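Local coordinates for protein diphthine synthase (Aeropyrum pernix, PDB 1WDE) that probably uses S-adenosyl-L-methionine to trimethylate the modified target histidine of elongation factor 2, giving diphthine on the route to diphthamide, at residues K51-A56 / A60-A65; A125-T130 / H168-L173; L215-A218 / H224-L227. One frame throughout, in Å; residues are numbered along the deposited sequence.

Contact 1 of 3, residues K51-A56 / A60-A65; sequences KSVVEA and ARVVEA
The helical hydrogen bond from E55 N to K51 O, 3.0 Å long, closes the turn that presents V53 and V54 to V62, and these three valines make the contact. V62 comes up to the helix with its CG2 methyl, and V54 takes most of that approach. V62 CG2 lies 3.3 Å from V54 CA, close in against the helix backbone. V54 CG2 reaches V62 CG2 at 3.3 Å as well, and stands 3.4 Å from V62 CB; carbons this near are tighter than usual van der Waals packing, so the two side chains, crossing at about a right angle, are pressed hard together. With chi1 at 160°, V54 CG2 lies anti to the carbonyl carbon and is the methyl turned to V62.

Helix 47-57 is the crossover helix of a beta-alpha-beta unit whose strands, 35-39 and 62-64, lie parallel and adjacent, with 62-64 at the outer edge of the five-stranded sheet within this chain. V62 points toward the helix from this outermost strand, where Y50, A57 and V38 also touch it. V53 adds a looser touch: its CG1, anti to the backbone N, meets V62 CG2 at 3.8 Å and V62 CG1 at 4.1 Å. V53 also rests on V36 and V38 of the neighbouring strand, so its side chain spans from one strand to the next. On the helix side turned from the strand, K51 NZ makes a weak salt bridge to E55 OE2, 3.4 Å long.

Contact 2 of 3, residues A125-T130 / H168-L173; sequences AARGAT and HTTALL
R127 and T170 alone make this contact, a polar bridge from helix 122-130 down to strand 168-173. T170 points its side chain toward the helix, and its hydroxyl oxygen receives two N-H groups from one edge of the guanidinium. The main bond runs from R127 NE to T170 OG1, 2.8 Å long with 150° at the hydrogen, and the oxygen stays close to the guanidinium plane. R127 NH2 adds a weak, more bent bond to the same T170 OG1 at 3.2 Å. The T170 CB carbon sits at that edge too, 3.7 Å from R127 NH2, so the threonine meets the group edge-on and not over a face. The arginine gets there by an extended reach: CG lies anti to the carbonyl carbon (chi1 -72°), and from CG to NE the chain runs straight, crossing the threonine side chain at about a right angle.

F137 of strand 137-143, the parallel neighbour of 168-173 in the mixed sheet, packs against both R127 and T170. One turn along the helix, T130 OG1 donates to R127 O over 2.7 Å and also bonds L132 N, tying down the backbone beneath the arginine. A leucine in place of R127 would lack both N-H donors, and would probably leave the buried T170 hydroxyl without its helix partner. The strand ends in L173, which by similarity binds S-adenosyl-L-methionine, and the R127 side chain is about 7 Å from those of V96 and S121, assigned to the same site. Across these two segments the arginine's charge is met by a neutral hydroxyl, so the bridge probably depends more on the direction of the N-H groups than on ion pairing.

Contact 3 of 3, residues L215-A218 / H224-L227; sequences LVEA and HRVL
L215 to E217 and R225 to L227 run antiparallel as the arms of a beta hairpin, their axes 4.8 Å apart and 175° from one another in direction. L215 and L227 form a hydrogen-bonded pair, with 2.9 Å both from L215 N to L227 O and from L227 N to L215 O; E217 and R225 form a second. Between them the non-hydrogen-bonded V216 and V226 lie side by side, V216 CG1 3.8 Å from V226 CG2, on the face covered by helix 122-130. The other face carries the leucines and the charged pair. There R225, bent at chi3 (46°), brings NH1 to E217 OE1 in a 3.3 Å salt bridge. It meets the oxygen from above the carboxylate plane, and the two flat groups are turned 73° apart. E217 OE2 accepts from V244 N, and R225 NH1 also bonds the Y245 hydroxyl. Near the turn, H224 sets the edge of its ring against A218, ND1 being 3.7 Å from A218 CA, while the same ND1 bonds G219 N. Four backbone bonds probably do most of the joining, and the salt bridge, whose two groups have second partners in V244 and Y245, probably adds only modestly.

All three contacts are partly buried, but contact 1 stands apart: its centre is about 29 Å from those of contacts 2 and 3, in the parallel sheet. Contacts 2 and 3 are centred nearer the core and share the mixed sheet, their centres about 9 Å apart. They also touch, because helix 122-130, which sends R127 to one strand, lays T130 and A129 on the valine face of the hairpin; T130 CG2 is 3.5 Å from V216 CG2. Contact 1 is apolar, at an edge strand; contact 2 joins helix to sheet through one polar side-chain pair; contact 3 uses backbone bonds, with a valine pair on one face and a salt bridge on the other.

Contact 1 of 3, residues K51-A56 / A60-A65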
loop_
_atom_site.group_PDB
_atom_site.type_symbol
_atom_site.label_atom_id
_atom_site.label_comp_id
_atom_site.label_asym_id
_atom_site.label_seq_id
_atom_site.Cartn_x
_atom_site.Cartn_y
_atom_site.Cartn_z
ATOM N N LYS A 51 17.030 -9.162 -10.032
ATOM C CA LYS A 51 17.725 -10.450 -9.955
ATOM C C LYS A 51 16.786 -11.649 -10.039
ATOM O O LYS A 51 17.069 -12.607 -10.753
ATOM C CB LYS A 51 18.528 -10.548 -8.653
ATOM C CG LYS A 51 18.930 -11.981 -8.276
ATOM C CD LYS A 51 19.449 -12.060 -6.839
ATOM C CE LYS A 51 19.429 -13.492 -6.305
ATOM N NZ LYS A 51 20.189 -14.435 -7.173
ATOM N N SER A 52 15.681 -11.602 -9.296
ATOM C CA SER A 52 14.702 -12.696 -9.280
ATOM C C SER A 52 14.040 -12.916 -10.634
ATOM O O SER A 52 13.803 -14.052 -11.040
ATOM C CB SER A 52 13.616 -12.426 -8.233
ATOM O OG SER A 52 12.611 -13.429 -8.278
ATOM N N VAL A 53 13.726 -11.824 -11.317
ATOM C CA VAL A 53 13.107 -11.894 -12.636
ATOM C C VAL A 53 14.138 -12.508 -13.599
ATOM O O VAL A 53 13.898 -13.570 -14.176
ATOM C CB VAL A 53 12.702 -10.472 -13.125
ATOM C CG1 VAL A 53 12.166 -10.537 -14.544
ATOM C CG2 VAL A 53 11.614 -9.879 -12.199
ATOM N N VAL A 54 15.282 -11.836 -13.743
ATOM C CA VAL A 54 16.381 -12.287 -14.607
ATOM C C VAL A 54 16.603 -13.777 -14.437
ATOM O O VAL A 54 16.846 -14.506 -15.398
ATOM C CB VAL A 54 17.695 -11.553 -14.252
ATOM C CG1 VAL A 54 18.905 -12.334 -14.782
ATOM C CG2 VAL A 54 17.674 -10.163 -14.837
ATOM N N GLU A 55 16.512 -14.217 -13.194
ATOM C CA GLU A 55 16.686 -15.614 -12.848
ATOM C C GLU A 55 15.610 -16.454 -13.540
ATOM O O GLU A 55 15.878 -17.550 -14.037
ATOM C CB GLU A 55 16.600 -15.733 -11.326
ATOM C CG GLU A 55 16.933 -17.081 -10.733
ATOM C CD GLU A 55 17.129 -16.992 -9.226
ATOM O OE1 GLU A 55 16.936 -18.018 -8.533
ATOM O OE2 GLU A 55 17.486 -15.891 -8.739
ATOM N N ALA A 56 14.392 -15.919 -13.593
ATOM C CA ALA A 56 13.267 -16.617 -14.205
ATOM C C ALA A 56 13.219 -16.550 -15.728
ATOM O O ALA A 56 12.899 -17.538 -16.374
ATOM C CB ALA A 56 11.955 -16.079 -13.631
ATOM N N ALA A 60 18.566 -12.286 -20.558
ATOM C CA ALA A 60 18.677 -11.784 -21.922
ATOM C C ALA A 60 17.437 -11.037 -22.401
ATOM O O ALA A 60 17.347 -10.667 -23.571
ATOM C CB ALA A 60 18.978 -12.936 -22.866
ATOM N N ARG A 61 16.483 -10.813 -21.505
ATOM C CA ARG A 61 15.260 -10.111 -21.875
ATOM C C ARG A 61 14.841 -9.092 -20.820
ATOM O O ARG A 61 14.160 -8.111 -21.126
ATOM C CB ARG A 61 14.144 -11.127 -22.112
ATOM C CG ARG A 61 14.508 -12.130 -23.179
ATOM C CD ARG A 61 13.543 -13.283 -23.252
ATOM N NE ARG A 61 14.020 -14.269 -24.213
ATOM C CZ ARG A 61 13.446 -15.444 -24.436
ATOM N NH1 ARG A 61 12.358 -15.792 -23.761
ATOM N NH2 ARG A 61 13.966 -16.273 -25.331
ATOM N N VAL A 62 15.267 -9.317 -19.583
ATOM C CA VAL A 62 14.931 -8.417 -18.491
ATOM C C VAL A 62 15.445 -7.010 -18.777
ATOM O O VAL A 62 16.554 -6.831 -19.278
ATOM C CB VAL A 62 15.526 -8.920 -17.163
ATOM C CG1 VAL A 62 15.100 -8.015 -16.022
ATOM C CG2 VAL A 62 15.075 -10.344 -16.912
ATOM N N VAL A 63 14.625 -6.013 -18.455
ATOM C CA VAL A 63 14.986 -4.622 -18.682
ATOM C C VAL A 63 14.428 -3.711 -17.587
ATOM O O VAL A 63 13.225 -3.710 -17.326
ATOM C CB VAL A 63 14.438 -4.127 -20.044
ATOM C CG1 VAL A 63 14.895 -2.701 -20.306
ATOM C CG2 VAL A 63 14.884 -5.059 -21.160
ATOM N N GLU A 64 15.304 -2.940 -16.951
ATOM C CA GLU A 64 14.879 -2.008 -15.915
ATOM C C GLU A 64 14.012 -0.938 -16.555
ATOM O O GLU A 64 14.385 -0.360 -17.576
ATOM C CB GLU A 64 16.092 -1.333 -15.261
ATOM C CG GLU A 64 16.572 -1.977 -13.963
ATOM C CD GLU A 64 15.783 -1.525 -12.737
ATOM O OE1 GLU A 64 16.079 -2.017 -11.628
ATOM O OE2 GLU A 64 14.873 -0.678 -12.874
ATOM N N ALA A 65 12.853 -0.677 -15.960
ATOM C CA ALA A 65 11.946 0.347 -16.463
ATOM C C ALA A 65 11.747 1.399 -15.376
ATOM O O ALA A 65 11.477 1.061 -14.227
ATOM C CB ALA A 65 10.610 -0.278 -16.846
#

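Contact 2 of 3, residues A125-T130 / H168-L173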
loop_
_atom_site.group_PDB
_atom_site.type_symbol
_atom_site.label_atom_id
_atom_site.label_comp_id
_atom_site.label_asym_id
_atom_site.label_seq_id
_atom_site.Cartn_x
_atom_site.Cartn_y
_atom_site.Cartn_z
ATOM N N ALA A 125 -1.040 -9.087 2.336
ATOM C CA ALA A 125 -0.394 -9.904 3.353
ATOM C C ALA A 125 -0.347 -9.153 4.696
ATOM O O ALA A 125 -0.540 -9.757 5.738
ATOM C CB ALA A 125 1.024 -10.279 2.921
ATOM N N ALA A 126 -0.100 -7.844 4.658
ATOM C CA ALA A 126 -0.047 -7.050 5.885
ATOM C C ALA A 126 -1.429 -7.033 6.541
ATOM O O ALA A 126 -1.546 -7.327 7.729
ATOM C CB ALA A 126 0.401 -5.648 5.577
ATOM N N ARG A 127 -2.473 -6.696 5.773
ATOM C CA ARG A 127 -3.822 -6.687 6.327
ATOM C C ARG A 127 -4.108 -8.058 6.912
ATOM O O ARG A 127 -4.622 -8.180 8.029
ATOM C CB ARG A 127 -4.859 -6.397 5.253
ATOM C CG ARG A 127 -4.859 -4.980 4.768
ATOM C CD ARG A 127 -5.824 -4.872 3.599
ATOM N NE ARG A 127 -6.003 -3.498 3.158
ATOM C CZ ARG A 127 -6.698 -3.169 2.083
ATOM N NH1 ARG A 127 -7.262 -4.125 1.348
ATOM N NH2 ARG A 127 -6.853 -1.901 1.756
ATOM N N GLY A 128 -3.742 -9.094 6.167
ATOM C CA GLY A 128 -3.994 -10.449 6.636
ATOM C C GLY A 128 -3.278 -10.792 7.934
ATOM O O GLY A 128 -3.836 -11.462 8.816
ATOM N N ALA A 129 -2.042 -10.325 8.076
ATOM C CA ALA A 129 -1.287 -10.632 9.297
ATOM C C ALA A 129 -1.896 -10.037 10.574
ATOM O O ALA A 129 -1.701 -10.592 11.646
ATOM C CB ALA A 129 0.177 -10.165 9.150
ATOM N N THR A 130 -2.612 -8.911 10.461
ATOM C CA THR A 130 -3.249 -8.256 11.624
ATOM C C THR A 130 -4.407 -9.079 12.151
ATOM O O THR A 130 -4.824 -8.930 13.303
ATOM C CB THR A 130 -3.841 -6.856 11.275
ATOM O OG1 THR A 130 -4.993 -7.032 10.446
ATOM C CG2 THR A 130 -2.809 -5.954 10.529
ATOM N N HIS A 168 -11.781 0.015 8.716
ATOM C CA HIS A 168 -10.365 0.111 9.089
ATOM C C HIS A 168 -9.605 0.756 7.932
ATOM O O HIS A 168 -9.828 0.423 6.756
ATOM C CB HIS A 168 -9.752 -1.269 9.324
ATOM C CG HIS A 168 -10.501 -2.134 10.287
ATOM N ND1 HIS A 168 -10.971 -1.673 11.500
ATOM C CD2 HIS A 168 -10.740 -3.470 10.275
ATOM C CE1 HIS A 168 -11.459 -2.687 12.194
ATOM N NE2 HIS A 168 -11.329 -3.791 11.473
ATOM N N THR A 169 -8.707 1.676 8.260
ATOM C CA THR A 169 -7.924 2.357 7.240
ATOM C C THR A 169 -6.581 1.659 7.017
ATOM O O THR A 169 -5.917 1.217 7.963
ATOM C CB THR A 169 -7.613 3.819 7.654
ATOM O OG1 THR A 169 -8.834 4.555 7.809
ATOM C CG2 THR A 169 -6.753 4.497 6.595
ATOM N N THR A 170 -6.187 1.534 5.763
ATOM C CA THR A 170 -4.884 0.974 5.482
ATOM C C THR A 170 -4.103 2.221 5.090
ATOM O O THR A 170 -4.546 2.988 4.237
ATOM C CB THR A 170 -4.902 -0.019 4.315
ATOM O OG1 THR A 170 -5.711 -1.160 4.665
ATOM C CG2 THR A 170 -3.452 -0.502 4.038
ATOM N N ALA A 171 -2.978 2.473 5.749
ATOM C CA ALA A 171 -2.204 3.655 5.409
ATOM C C ALA A 171 -0.818 3.229 4.948
ATOM O O ALA A 171 -0.030 2.635 5.700
ATOM C CB ALA A 171 -2.117 4.598 6.606
ATOM N N LEU A 172 -0.534 3.519 3.685
ATOM C CA LEU A 172 0.749 3.163 3.110
ATOM C C LEU A 172 1.738 4.302 3.356
ATOM O O LEU A 172 1.354 5.459 3.546
ATOM C CB LEU A 172 0.597 2.918 1.605
ATOM C CG LEU A 172 -0.475 1.910 1.141
ATOM C CD1 LEU A 172 -0.361 1.748 -0.381
ATOM C CD2 LEU A 172 -0.306 0.562 1.836
ATOM N N LEU A 173 3.019 3.964 3.345
ATOM C CA LEU A 173 4.077 4.946 3.561
ATOM C C LEU A 173 4.785 5.248 2.230
ATOM O O LEU A 173 5.124 4.343 1.467
ATOM C CB LEU A 173 5.095 4.404 4.575
ATOM C CG LEU A 173 4.587 4.138 6.000
ATOM C CD1 LEU A 173 5.564 3.269 6.751
ATOM C CD2 LEU A 173 4.383 5.458 6.708
#

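Contact 3 of 3, residues L215-A218 / H224-L227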
loop_
_atom_site.group_PDB
_atom_site.type_symbol
_atom_site.label_atom_id
_atom_site.label_comp_id
_atom_site.label_asym_id
_atom_site.label_seq_id
_atom_site.Cartn_x
_atom_site.Cartn_y
_atom_site.Cartn_z
ATOM N N LEU A 215 1.245 -1.487 13.250
ATOM C CA LEU A 215 2.356 -1.290 12.327
ATOM C C LEU A 215 2.704 -2.703 11.857
ATOM O O LEU A 215 2.998 -3.572 12.672
ATOM C CB LEU A 215 3.548 -0.652 13.063
ATOM C CG LEU A 215 4.772 -0.365 12.169
ATOM C CD1 LEU A 215 4.463 0.780 11.214
ATOM C CD2 LEU A 215 5.969 0.001 13.046
ATOM N N VAL A 216 2.647 -2.944 10.550
ATOM C CA VAL A 216 2.903 -4.292 10.037
ATOM C C VAL A 216 3.930 -4.363 8.905
ATOM O O VAL A 216 4.007 -3.481 8.067
ATOM C CB VAL A 216 1.591 -4.930 9.481
ATOM C CG1 VAL A 216 1.782 -6.452 9.270
ATOM C CG2 VAL A 216 0.435 -4.651 10.414
ATOM N N GLU A 217 4.722 -5.425 8.908
ATOM C CA GLU A 217 5.682 -5.651 7.842
ATOM C C GLU A 217 5.385 -7.058 7.348
ATOM O O GLU A 217 5.563 -8.027 8.082
ATOM C CB GLU A 217 7.133 -5.592 8.332
ATOM C CG GLU A 217 8.121 -5.888 7.181
ATOM C CD GLU A 217 9.570 -5.663 7.543
ATOM O OE1 GLU A 217 9.977 -6.101 8.645
ATOM O OE2 GLU A 217 10.298 -5.051 6.715
ATOM N N ALA A 218 4.889 -7.179 6.123
ATOM C CA ALA A 218 4.610 -8.509 5.603
ATOM C C ALA A 218 5.967 -9.154 5.321
ATOM O O ALA A 218 6.910 -8.464 4.926
ATOM C CB ALA A 218 3.781 -8.415 4.316
ATOM N N HIS A 224 5.731 -12.576 9.362
ATOM C CA HIS A 224 5.261 -11.199 9.374
ATOM C C HIS A 224 5.494 -10.625 10.758
ATOM O O HIS A 224 5.575 -11.360 11.726
ATOM C CB HIS A 224 3.758 -11.157 9.065
ATOM C CG HIS A 224 3.344 -12.075 7.957
ATOM N ND1 HIS A 224 3.759 -11.902 6.653
ATOM C CD2 HIS A 224 2.598 -13.205 7.970
ATOM C CE1 HIS A 224 3.295 -12.893 5.913
ATOM N NE2 HIS A 224 2.589 -13.699 6.689
ATOM N N ARG A 225 5.606 -9.313 10.846
ATOM C CA ARG A 225 5.767 -8.667 12.142
ATOM C C ARG A 225 4.551 -7.753 12.324
ATOM O O ARG A 225 4.254 -6.929 11.457
ATOM C CB ARG A 225 7.060 -7.853 12.167
ATOM C CG ARG A 225 8.320 -8.732 12.129
ATOM C CD ARG A 225 9.584 -7.881 12.139
ATOM N NE ARG A 225 9.513 -6.833 13.156
ATOM C CZ ARG A 225 9.871 -5.572 12.947
ATOM N NH1 ARG A 225 10.325 -5.204 11.752
ATOM N NH2 ARG A 225 9.788 -4.683 13.937
ATOM N N VAL A 226 3.842 -7.917 13.433
ATOM C CA VAL A 226 2.644 -7.114 13.712
ATOM C C VAL A 226 2.822 -6.470 15.088
ATOM O O VAL A 226 2.850 -7.162 16.107
ATOM C CB VAL A 226 1.394 -7.999 13.710
ATOM C CG1 VAL A 226 0.148 -7.190 14.165
ATOM C CG2 VAL A 226 1.190 -8.588 12.317
ATOM N N LEU A 227 2.940 -5.146 15.092
ATOM C CA LEU A 227 3.162 -4.384 16.307
ATOM C C LEU A 227 2.005 -3.455 16.642
ATOM O O LEU A 227 1.641 -2.573 15.862
ATOM C CB LEU A 227 4.440 -3.554 16.175
ATOM C CG LEU A 227 5.779 -4.268 15.948
ATOM C CD1 LEU A 227 5.874 -5.465 16.890
ATOM C CD2 LEU A 227 5.905 -4.716 14.504
#